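PDB 5DQV: uncharacterized protein from Bacillus subtilis, which probably acts as a metal-dependent nucleotide pyrophosphohydrolase of the HD-domain family. Local coordinates for residues Gln15-Trp19 against Gln85-Ile91. Sequence-based numbering, arbitrary orientation.
Sequences QIRTW and QLVTFGI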
ATOM      1  N   GLN A  15      -9.147  15.755 -26.650  1.00 26.56           N
ATOM      2  CA  GLN A  15      -9.336  14.582 -27.494  1.00 25.45           C
ATOM      3  C   GLN A  15      -8.467  13.432 -27.103  1.00 22.70           C
ATOM      4  O   GLN A  15      -8.918  12.286 -26.954  1.00 20.72           O
ATOM      5  CB  GLN A  15      -9.060  14.941 -28.956  1.00 27.05           C
ATOM      6  CG  GLN A  15      -9.438  13.845 -29.926  1.00 29.27           C
ATOM      7  CD  GLN A  15     -10.663  14.194 -30.775  1.00 31.15           C
ATOM      8  OE1 GLN A  15     -10.729  15.259 -31.337  1.00 33.17           O
ATOM      9  NE2 GLN A  15     -11.597  13.291 -30.866  1.00 30.73           N
ATOM     10  N   ILE A  16      -7.200  13.751 -26.862  1.00 22.31           N
ATOM     11  CA  ILE A  16      -6.221  12.733 -26.471  1.00 20.88           C
ATOM     12  C   ILE A  16      -6.591  12.182 -25.108  1.00 21.09           C
ATOM     13  O   ILE A  16      -6.550  10.977 -24.923  1.00 20.47           O
ATOM     14  CB  ILE A  16      -4.802  13.275 -26.494  1.00 22.04           C
ATOM     15  CG1 ILE A  16      -4.425  13.622 -27.928  1.00 22.04           C
ATOM     16  CG2 ILE A  16      -3.766  12.225 -25.889  1.00 20.66           C
ATOM     17  CD1 ILE A  16      -3.204  14.571 -28.056  1.00 24.11           C
ATOM     18  N   ARG A  17      -7.024  13.058 -24.193  1.00 22.40           N
ATOM     19  CA  ARG A  17      -7.427  12.625 -22.859  1.00 23.25           C
ATOM     20  C   ARG A  17      -8.536  11.580 -22.907  1.00 21.51           C
ATOM     21  O   ARG A  17      -8.505  10.602 -22.165  1.00 21.44           O
ATOM     22  CB  ARG A  17      -7.909  13.805 -21.991  1.00 26.18           C
ATOM     23  CG  ARG A  17      -6.869  14.572 -21.315  1.00 27.39           C
ATOM     24  CD  ARG A  17      -7.415  15.754 -20.513  1.00 31.27           C
ATOM     25  NE  ARG A  17      -6.232  16.469 -20.097  1.00 34.78           N
ATOM     26  CZ  ARG A  17      -5.477  16.145 -19.030  1.00 38.12           C
ATOM     27  NH1 ARG A  17      -5.836  15.185 -18.190  1.00 36.97           N
ATOM     28  NH2 ARG A  17      -4.377  16.827 -18.775  1.00 39.92           N
ATOM     29  N   THR A  18      -9.549  11.811 -23.739  1.00 22.46           N
ATOM     30  CA  THR A  18     -10.724  10.922 -23.754  1.00 22.23           C
ATOM     31  C   THR A  18     -10.275   9.570 -24.376  1.00 20.51           C
ATOM     32  O   THR A  18     -10.690   8.521 -23.944  1.00 20.95           O
ATOM     33  CB  THR A  18     -11.857  11.530 -24.587  1.00 25.43           C
ATOM     34  OG1 THR A  18     -12.225  12.808 -24.053  1.00 25.82           O
ATOM     35  CG2 THR A  18     -13.101  10.591 -24.673  1.00 25.30           C
ATOM     36  N   TRP A  19      -9.450   9.639 -25.419  1.00 18.67           N
ATOM     37  CA  TRP A  19      -8.894   8.446 -26.066  1.00 19.20           C
ATOM     38  C   TRP A  19      -8.130   7.561 -25.085  1.00 18.75           C
ATOM     39  O   TRP A  19      -8.414   6.369 -24.957  1.00 19.90           O
ATOM     40  CB  TRP A  19      -8.045   8.813 -27.302  1.00 16.97           C
ATOM     41  CG  TRP A  19      -7.185   7.750 -27.832  1.00 19.75           C
ATOM     42  CD1 TRP A  19      -7.555   6.484 -28.168  1.00 19.55           C
ATOM     43  CD2 TRP A  19      -5.776   7.842 -28.079  1.00 20.05           C
ATOM     44  NE1 TRP A  19      -6.448   5.764 -28.652  1.00 22.25           N
ATOM     45  CE2 TRP A  19      -5.350   6.576 -28.588  1.00 19.92           C
ATOM     46  CE3 TRP A  19      -4.824   8.868 -27.912  1.00 18.87           C
ATOM     47  CZ2 TRP A  19      -4.041   6.322 -28.936  1.00 21.90           C
ATOM     48  CZ3 TRP A  19      -3.541   8.613 -28.260  1.00 19.05           C
ATOM     49  CH2 TRP A  19      -3.148   7.341 -28.778  1.00 21.34           C
ATOM     50  N   GLN A  85      -2.999   7.667 -34.379  1.00 22.46           N
ATOM     51  CA  GLN A  85      -4.136   8.278 -33.712  1.00 21.15           C
ATOM     52  C   GLN A  85      -3.853   9.726 -33.475  1.00 20.60           C
ATOM     53  O   GLN A  85      -4.729  10.596 -33.656  1.00 20.15           O
ATOM     54  CB  GLN A  85      -4.430   7.550 -32.395  1.00 20.94           C
ATOM     55  CG  GLN A  85      -5.776   7.831 -31.761  1.00 22.31           C
ATOM     56  CD  GLN A  85      -6.897   6.911 -32.257  1.00 27.32           C
ATOM     57  OE1 GLN A  85      -6.782   6.313 -33.330  1.00 27.41           O
ATOM     58  NE2 GLN A  85      -8.003   6.838 -31.512  1.00 25.97           N
ATOM     59  N   LEU A  86      -2.634  10.022 -33.023  1.00 19.45           N
ATOM     60  CA  LEU A  86      -2.249  11.445 -32.866  1.00 20.87           C
ATOM     61  C   LEU A  86      -2.431  12.237 -34.156  1.00 21.13           C
ATOM     62  O   LEU A  86      -2.973  13.364 -34.145  1.00 23.34           O
ATOM     63  CB  LEU A  86      -0.789  11.586 -32.358  1.00 20.09           C
ATOM     64  CG  LEU A  86      -0.526  11.050 -30.955  1.00 19.90           C
ATOM     65  CD1 LEU A  86       1.007  11.071 -30.674  1.00 21.25           C
ATOM     66  CD2 LEU A  86      -1.348  11.882 -29.947  1.00 18.69           C
ATOM     67  N   VAL A  87      -1.946  11.689 -35.265  1.00 21.44           N
ATOM     68  CA  VAL A  87      -2.017  12.371 -36.555  1.00 22.84           C
ATOM     69  C   VAL A  87      -3.488  12.532 -37.008  1.00 23.94           C
ATOM     70  O   VAL A  87      -3.879  13.560 -37.536  1.00 25.51           O
ATOM     71  CB  VAL A  87      -1.147  11.619 -37.629  1.00 22.96           C
ATOM     72  CG1 VAL A  87      -1.454  12.064 -39.069  1.00 26.11           C
ATOM     73  CG2 VAL A  87       0.337  11.832 -37.299  1.00 23.86           C
ATOM     74  N   THR A  88      -4.284  11.494 -36.824  1.00 23.69           N
ATOM     75  CA  THR A  88      -5.687  11.554 -37.188  1.00 25.41           C
ATOM     76  C   THR A  88      -6.366  12.625 -36.381  1.00 24.74           C
ATOM     77  O   THR A  88      -7.210  13.380 -36.878  1.00 28.44           O
ATOM     78  CB  THR A  88      -6.346  10.203 -36.885  1.00 26.60           C
ATOM     79  OG1 THR A  88      -5.719   9.202 -37.686  1.00 28.35           O
ATOM     80  CG2 THR A  88      -7.864  10.250 -37.139  1.00 28.74           C
ATOM     81  N   PHE A  89      -6.009  12.701 -35.113  1.00 24.12           N
ATOM     82  CA  PHE A  89      -6.548  13.719 -34.236  1.00 25.06           C
ATOM     83  C   PHE A  89      -6.086  15.143 -34.550  1.00 27.15           C
ATOM     84  O   PHE A  89      -6.585  16.112 -33.917  1.00 29.00           O
ATOM     85  CB  PHE A  89      -6.275  13.388 -32.774  1.00 23.75           C
ATOM     86  CG  PHE A  89      -7.096  12.252 -32.197  1.00 25.09           C
ATOM     87  CD1 PHE A  89      -8.290  11.827 -32.751  1.00 28.32           C
ATOM     88  CD2 PHE A  89      -6.700  11.681 -31.003  1.00 24.11           C
ATOM     89  CE1 PHE A  89      -9.037  10.798 -32.146  1.00 29.20           C
ATOM     90  CE2 PHE A  89      -7.449  10.713 -30.408  1.00 27.51           C
ATOM     91  CZ  PHE A  89      -8.621  10.271 -30.974  1.00 27.41           C
ATOM     92  N   GLY A  90      -5.182  15.300 -35.527  1.00 27.43           N
ATOM     93  CA  GLY A  90      -4.804  16.615 -36.034  1.00 29.37           C
ATOM     94  C   GLY A  90      -3.495  17.177 -35.492  1.00 28.99           C
ATOM     95  O   GLY A  90      -3.122  18.319 -35.827  1.00 28.45           O
ATOM     96  N   ILE A  91      -2.756  16.384 -34.705  1.00 28.30           N
ATOM     97  CA  ILE A  91      -1.437  16.809 -34.288  1.00 28.64           C
ATOM     98  C   ILE A  91      -0.534  16.750 -35.516  1.00 29.62           C
ATOM     99  O   ILE A  91      -0.512  15.746 -36.198  1.00 31.28           O
ATOM    100  CB  ILE A  91      -0.898  15.909 -33.105  1.00 27.80           C
ATOM    101  CG1 ILE A  91      -1.819  16.115 -31.883  1.00 29.74           C
ATOM    102  CG2 ILE A  91       0.587  16.192 -32.837  1.00 25.89           C
ATOM    103  CD1 ILE A  91      -1.160  16.015 -30.582  1.00 34.97           C
TER
HETATM  104  O   HOH W   1      -8.460  16.813 -31.963  1.00 27.40           O
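Q15 lays its aliphatic stem over the F89 ring: CG stands 3.5 Å from the ring centroid and only 4° off the normal, a CH-pi contact centred on the face. With CG anti to the backbone N (chi1 -171°) and the chain bent at chi2, the amide runs out past the CD1-CE1 side of the ring, its plane 25° from that of the phenyl. Its OE1 accepts a hydrogen bond from a water that also donates to F89 O, so a solvent bridge ties the glutamine to the backbone where helix 79-88 ends. One residue on, I16 supplies the buried part of the interface. Its CD1 meets I91 CD1 at 3.6 Å and L86 CD2 at 3.8 Å, each pair of side chains crossing at about a right angle; I16 also reaches T59 and L62 of helix 54-63. A turn beyond Q15, W19 meets three residues. Q85 CG sits 3.6 Å from the centroid of the six-membered ring, over its face, while Q85 NE2 lies over the same indole close to CD1 without hydrogen bonding to NE1, both being donors. F89 turns its edge toward the indole in an offset edge-to-face pair, centroids 5.7 Å apart, and W19 CB touches F89 CE2 at 3.7 Å in the phenyl plane; W19 CZ3 reaches L86 CD2 at 4.3 Å. Without the indole, as with an alanine here, the Q85 stem would probably lose its aromatic platform and the F89 edge its partner, opening a gap beside L86. Past F89, G90 takes a positive phi, with G90 N bonded to V87 O and I91 N to L86 O. This Schellman motif terminates helix 79-88 and turns I91 back toward I16, completing the packing of helix 8-24 against that helix end and its capping turn, apolar inside and glutamine-on-aromatic toward the outside, within the all-helical HD-domain fold.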